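Local atomic coordinates of putative dienelactone hydrolase (Klebsiella pneumoniae subsp. pneumoniae MGH 78578, PDB entry 3F67), a protein that probably acts as an ester-cleaving hydrolase of the dienelactone hydrolase family, within the alpha/beta-hydrolase clan. Residues Val38-Val44 against Ala64-Tyr68; Gly147-Gly151 against Thr187-Met191. Where two conformers were deposited one is given. Residues are numbered along the deposited sequence.

Contact 1: residues Val38-Val44 against Ala64-Tyr68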
loop_
_atom_site.group_PDB
_atom_site.type_symbol
_atom_site.label_atom_id
_atom_site.label_comp_id
_atom_site.label_asym_id
_atom_site.label_seq_id
_atom_site.Cartn_x
_atom_site.Cartn_y
_atom_site.Cartn_z
ATOM N N VAL A 38 -0.912 2.747 -1.631
ATOM C CA VAL A 38 -2.135 2.646 -0.805
ATOM C C VAL A 38 -1.998 3.450 0.478
ATOM O O VAL A 38 -1.077 3.220 1.288
ATOM C CB VAL A 38 -2.492 1.201 -0.420
ATOM C CG1 VAL A 38 -3.960 1.127 0.153
ATOM C CG2 VAL A 38 -2.351 0.246 -1.601
ATOM N N GLN A 39 -2.929 4.400 0.642
ATOM C CA GLN A 39 -2.996 5.331 1.790
ATOM C C GLN A 39 -3.022 4.659 3.177
ATOM O O GLN A 39 -3.337 3.457 3.298
ATOM C CB GLN A 39 -4.333 6.070 1.624
ATOM C CG GLN A 39 -5.497 5.082 1.610
ATOM C CD GLN A 39 -6.847 5.801 1.610
ATOM O OE1 GLN A 39 -7.299 6.247 0.559
ATOM N NE2 GLN A 39 -7.454 5.956 2.788
ATOM N N GLU A 40 -2.694 5.451 4.215
ATOM C CA GLU A 40 -3.071 5.133 5.590
ATOM C C GLU A 40 -4.563 5.497 5.772
ATOM O O GLU A 40 -5.271 5.778 4.771
ATOM C CB GLU A 40 -2.201 5.935 6.548
ATOM C CG GLU A 40 -0.672 5.818 6.217
ATOM C CD GLU A 40 0.191 6.608 7.208
ATOM O OE1 GLU A 40 0.242 7.855 7.112
ATOM O OE2 GLU A 40 0.883 5.985 8.048
ATOM N N ILE A 41 -5.056 5.500 7.018
ATOM C CA ILE A 41 -6.465 5.866 7.248
ATOM C C ILE A 41 -6.771 7.361 6.970
ATOM O O ILE A 41 -7.933 7.778 7.005
ATOM C CB ILE A 41 -6.915 5.533 8.677
ATOM C CG1 ILE A 41 -6.057 6.250 9.719
ATOM C CG2 ILE A 41 -6.871 4.001 8.851
ATOM C CD1 ILE A 41 -6.528 6.073 11.142
ATOM N N PHE A 42 -5.733 8.135 6.669
ATOM C CA PHE A 42 -5.908 9.574 6.498
ATOM C C PHE A 42 -6.239 9.982 5.086
ATOM O O PHE A 42 -6.384 11.184 4.796
ATOM C CB PHE A 42 -4.682 10.339 7.052
ATOM C CG PHE A 42 -4.294 9.880 8.431
ATOM C CD1 PHE A 42 -5.193 9.998 9.495
ATOM C CD2 PHE A 42 -3.053 9.265 8.653
ATOM C CE1 PHE A 42 -4.870 9.525 10.814
ATOM C CE2 PHE A 42 -2.714 8.800 9.958
ATOM C CZ PHE A 42 -3.650 8.931 11.032
ATOM N N GLY A 43 -6.330 8.999 4.204
ATOM C CA GLY A 43 -6.663 9.258 2.796
ATOM C C GLY A 43 -5.461 9.744 2.016
ATOM O O GLY A 43 -4.299 9.539 2.427
ATOM N N VAL A 44 -5.717 10.359 0.861
ATOM C CA VAL A 44 -4.561 10.759 -0.011
ATOM C C VAL A 44 -4.068 12.122 0.493
ATOM O O VAL A 44 -4.324 13.196 -0.084
ATOM C CB VAL A 44 -4.922 10.714 -1.516
ATOM C CG1 VAL A 44 -3.655 11.023 -2.384
ATOM C CG2 VAL A 44 -5.362 9.326 -1.869
ATOM N N ALA A 64 -2.035 7.117 -6.404
ATOM C CA ALA A 64 -2.652 6.922 -5.085
ATOM C C ALA A 64 -4.161 7.221 -5.217
ATOM O O ALA A 64 -4.549 8.394 -5.308
ATOM C CB ALA A 64 -2.058 7.901 -4.072
ATOM N N PRO A 65 -4.997 6.180 -5.156
ATOM C CA PRO A 65 -6.467 6.381 -5.203
ATOM C C PRO A 65 -7.065 6.769 -3.833
ATOM O O PRO A 65 -6.596 6.309 -2.781
ATOM C CB PRO A 65 -6.985 4.995 -5.629
ATOM C CG PRO A 65 -5.980 4.020 -5.026
ATOM C CD PRO A 65 -4.624 4.742 -5.203
ATOM N N GLU A 66 -8.114 7.574 -3.899
ATOM C CA GLU A 66 -8.895 7.982 -2.755
ATOM C C GLU A 66 -9.873 6.844 -2.443
ATOM O O GLU A 66 -11.065 6.913 -2.804
ATOM C CB GLU A 66 -9.664 9.249 -3.131
ATOM C CG GLU A 66 -10.071 10.092 -1.922
ATOM C CD GLU A 66 -8.871 10.605 -1.154
ATOM O OE1 GLU A 66 -8.340 9.840 -0.317
ATOM O OE2 GLU A 66 -8.468 11.777 -1.379
ATOM N N LEU A 67 -9.384 5.803 -1.761
ATOM C CA LEU A 67 -10.193 4.559 -1.622
ATOM C C LEU A 67 -11.470 4.710 -0.790
ATOM O O LEU A 67 -12.407 3.909 -0.942
ATOM C CB LEU A 67 -9.319 3.418 -1.069
ATOM C CG LEU A 67 -8.235 3.033 -2.089
ATOM C CD1 LEU A 67 -7.089 2.251 -1.448
ATOM C CD2 LEU A 67 -8.869 2.146 -3.153
ATOM N N TYR A 68 -11.526 5.727 0.077
ATOM C CA TYR A 68 -12.696 5.854 0.973
ATOM C C TYR A 68 -13.830 6.674 0.346
ATOM O O TYR A 68 -14.841 6.897 1.010
ATOM C CB TYR A 68 -12.301 6.515 2.316
ATOM C CG TYR A 68 -11.292 5.735 3.181
ATOM C CD1 TYR A 68 -10.923 4.413 2.864
ATOM C CD2 TYR A 68 -10.752 6.334 4.326
ATOM C CE1 TYR A 68 -10.001 3.694 3.694
ATOM C CE2 TYR A 68 -9.838 5.651 5.159
ATOM C CZ TYR A 68 -9.478 4.343 4.838
ATOM O OH TYR A 68 -8.572 3.694 5.639
HETATM O O HOH W 1 -4.280 5.266 -1.741
HETATM O O HOH W 2 -9.609 7.692 0.938
#

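Contact 2: residues Gly147-Gly151 against Thr187-Met191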
loop_
_atom_site.group_PDB
_atom_site.type_symbol
_atom_site.label_atom_id
_atom_site.label_comp_id
_atom_site.label_asym_id
_atom_site.label_seq_id
_atom_site.Cartn_x
_atom_site.Cartn_y
_atom_site.Cartn_z
ATOM N N GLY A 147 1.628 -3.152 8.134
ATOM C CA GLY A 147 0.216 -3.517 7.975
ATOM C C GLY A 147 -0.151 -4.615 8.980
ATOM O O GLY A 147 0.578 -5.613 9.116
ATOM N N LYS A 148 -1.286 -4.449 9.661
ATOM C CA LYS A 148 -1.801 -5.462 10.590
ATOM C C LYS A 148 -1.848 -6.834 9.948
ATOM O O LYS A 148 -2.350 -6.964 8.824
ATOM C CB LYS A 148 -3.235 -5.107 11.005
ATOM C CG LYS A 148 -3.922 -6.241 11.720
ATOM C CD LYS A 148 -5.464 -6.179 11.588
ATOM C CE LYS A 148 -5.914 -4.759 11.686
ATOM N NZ LYS A 148 -5.305 -4.154 12.905
ATOM N N LEU A 149 -1.359 -7.857 10.665
ATOM C CA LEU A 149 -1.234 -9.224 10.119
ATOM C C LEU A 149 -2.294 -10.222 10.587
ATOM O O LEU A 149 -2.651 -11.165 9.859
ATOM C CB LEU A 149 0.138 -9.773 10.533
ATOM C CG LEU A 149 1.298 -8.942 9.911
ATOM C CD1 LEU A 149 2.605 -9.406 10.583
ATOM C CD2 LEU A 149 1.440 -9.127 8.359
ATOM N N VAL A 150 -2.724 -10.033 11.825
ATOM C CA VAL A 150 -3.698 -10.920 12.483
ATOM C C VAL A 150 -4.715 -10.018 13.132
ATOM O O VAL A 150 -4.492 -8.827 13.375
ATOM C CB VAL A 150 -3.071 -11.920 13.561
ATOM C CG1 VAL A 150 -3.562 -13.317 13.306
ATOM C CG2 VAL A 150 -1.637 -11.969 13.524
ATOM N N GLY A 151 -5.907 -10.534 13.318
ATOM C CA GLY A 151 -6.964 -9.674 13.794
ATOM C C GLY A 151 -8.206 -10.510 14.031
ATOM O O GLY A 151 -8.304 -11.673 13.620
ATOM N N THR A 187 2.838 -11.590 16.496
ATOM C CA THR A 187 2.004 -11.603 15.267
ATOM C C THR A 187 2.859 -11.694 14.015
ATOM O O THR A 187 2.452 -12.336 13.043
ATOM C CB THR A 187 0.974 -10.429 15.139
ATOM O OG1 THR A 187 1.614 -9.186 14.736
ATOM C CG2 THR A 187 0.178 -10.237 16.452
ATOM N N VAL A 188 4.049 -11.093 14.055
ATOM C CA VAL A 188 5.014 -11.258 12.963
ATOM C C VAL A 188 5.430 -12.747 12.890
ATOM O O VAL A 188 5.566 -13.332 11.783
ATOM C CB VAL A 188 6.238 -10.304 13.155
ATOM C CG1 VAL A 188 7.415 -10.651 12.211
ATOM C CG2 VAL A 188 5.825 -8.817 13.009
ATOM N N GLU A 189 5.611 -13.386 14.050
ATOM C CA GLU A 189 5.910 -14.820 14.059
ATOM C C GLU A 189 4.766 -15.662 13.467
ATOM O O GLU A 189 5.007 -16.612 12.707
ATOM C CB GLU A 189 6.269 -15.299 15.480
ATOM C CG GLU A 189 6.494 -16.801 15.605
ATOM C CD GLU A 189 7.647 -17.368 14.749
ATOM O OE1 GLU A 189 8.536 -16.619 14.290
ATOM O OE2 GLU A 189 7.669 -18.605 14.590
ATOM N N THR A 190 3.533 -15.337 13.837
ATOM C CA THR A 190 2.384 -16.041 13.274
ATOM C C THR A 190 2.394 -15.905 11.753
ATOM O O THR A 190 2.163 -16.872 11.033
ATOM C CB THR A 190 1.048 -15.490 13.855
ATOM O OG1 THR A 190 1.083 -15.617 15.282
ATOM C CG2 THR A 190 -0.141 -16.240 13.315
HETATM N N MSE A 191 2.687 -14.702 11.266
HETATM C CA MSE A 191 2.707 -14.496 9.829
HETATM C C MSE A 191 3.862 -15.262 9.162
HETATM O O MSE A 191 3.678 -15.865 8.087
HETATM C CB MSE A 191 2.831 -12.993 9.512
HETATM C CG MSE A 191 2.827 -12.740 8.026
HETATM SE SE MSE A 191 1.055 -13.146 7.253
HETATM C CE MSE A 191 1.306 -12.387 5.501
HETATM O O HOH W 3 -0.587 -7.930 13.380
#

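Contact 1: residues Val38-Val44 against Ala64-Tyr68
At A64, near the end of strand 61-65, the methyl CB lies 3.9 Å from V44 CG1, an apolar contact. The CA-to-CB bond of P65 points away, and P65 meets the loop through its carbonyl: P65 O receives a hydrogen bond from a water that in turn accepts one from Q39 N. E66 centres an inverse gamma turn, and its OE1 accepts the backbone NH of V44 (N to OE1, 2.9 Å) just beyond the E40-G43 type I turn. In the alpha/beta-hydrolase fold the segments leave the C-terminal ends of two neighbouring parallel strands, 32-38 and 61-65, with loop 38-44 passing the putative nucleophile C123, which E40 touches. L67 N donates to Q39 OE1 (3.2 Å), while L67 CD1 packs on V38 CG1 at 3.7 Å. A second water bridges Q39 OE1, E66 OE1 and Y68 N. Q39 NE2 lies over one face of the Y68 ring, 3.3 Å from Y68 CZ, and I41 O approaches the ring edge at Y68 CE2 (3.4 Å).

Contact 2: residues Gly147-Gly151 against Thr187-Met191
Residues 147-151 follow an irregular, largely extended course, broken at L149, after strand 141-145, whereas 187-191 form a piece of helix 185-197, with M191 N bonded to T187 O at 3.0 Å. The backbones come closest at V150 and T187, whose CA atoms are 6.4 Å apart, and no direct hydrogen bond joins them. L149 and V150 both point their CA-to-CB bonds at the helix. L149 CD1 settles against one helical turn, 3.9 Å from V188 CA and 3.8 Å from M191 CB, and also 3.8 Å from T187 O, a carbonyl already engaged within the helix. V150 CG2 reaches T187 CB at 3.4 Å and lies more loosely, 4.4 Å, from T190 CB. A water links the two segments, accepting from L149 N (2.8 Å) and donating to T187 OG1 (2.9 Å); that hydroxyl is also hydrogen-bonded to P184 O. W130 of helix 124-133 touches both L149 and the selenomethionine M191, and V162 touches V150, T190 and M191, extending the apolar patch. This is loop-on-helix packing of an alpha/beta-hydrolase fold: the segment following one central strand leans on the helix that connects the next two, 172-177 and 202-207.

How the contacts relate
Contact 1 closes before contact 2 opens along the chain, and their centres lie 22 Å apart, with nearest atoms about 9 Å away and no touch. Both are built from segments that follow or connect strands of one mixed sheet. Contact 1 involves the adjacent strands 32-38 and 61-65, whereas segment 147-151 of contact 2 follows strand 141-145, separated from 32-38 by strand 116-122, and its partner lies on the helix between 172-177 and 202-207. Helix 124-133 is common ground: its W124 meets residues of contact 1 and its W130 those of contact 2. Contact 1 touches the putative nucleophile C123 through E40, whereas V188 of contact 2 comes near the putative C123-H212-D180 triad without touching it.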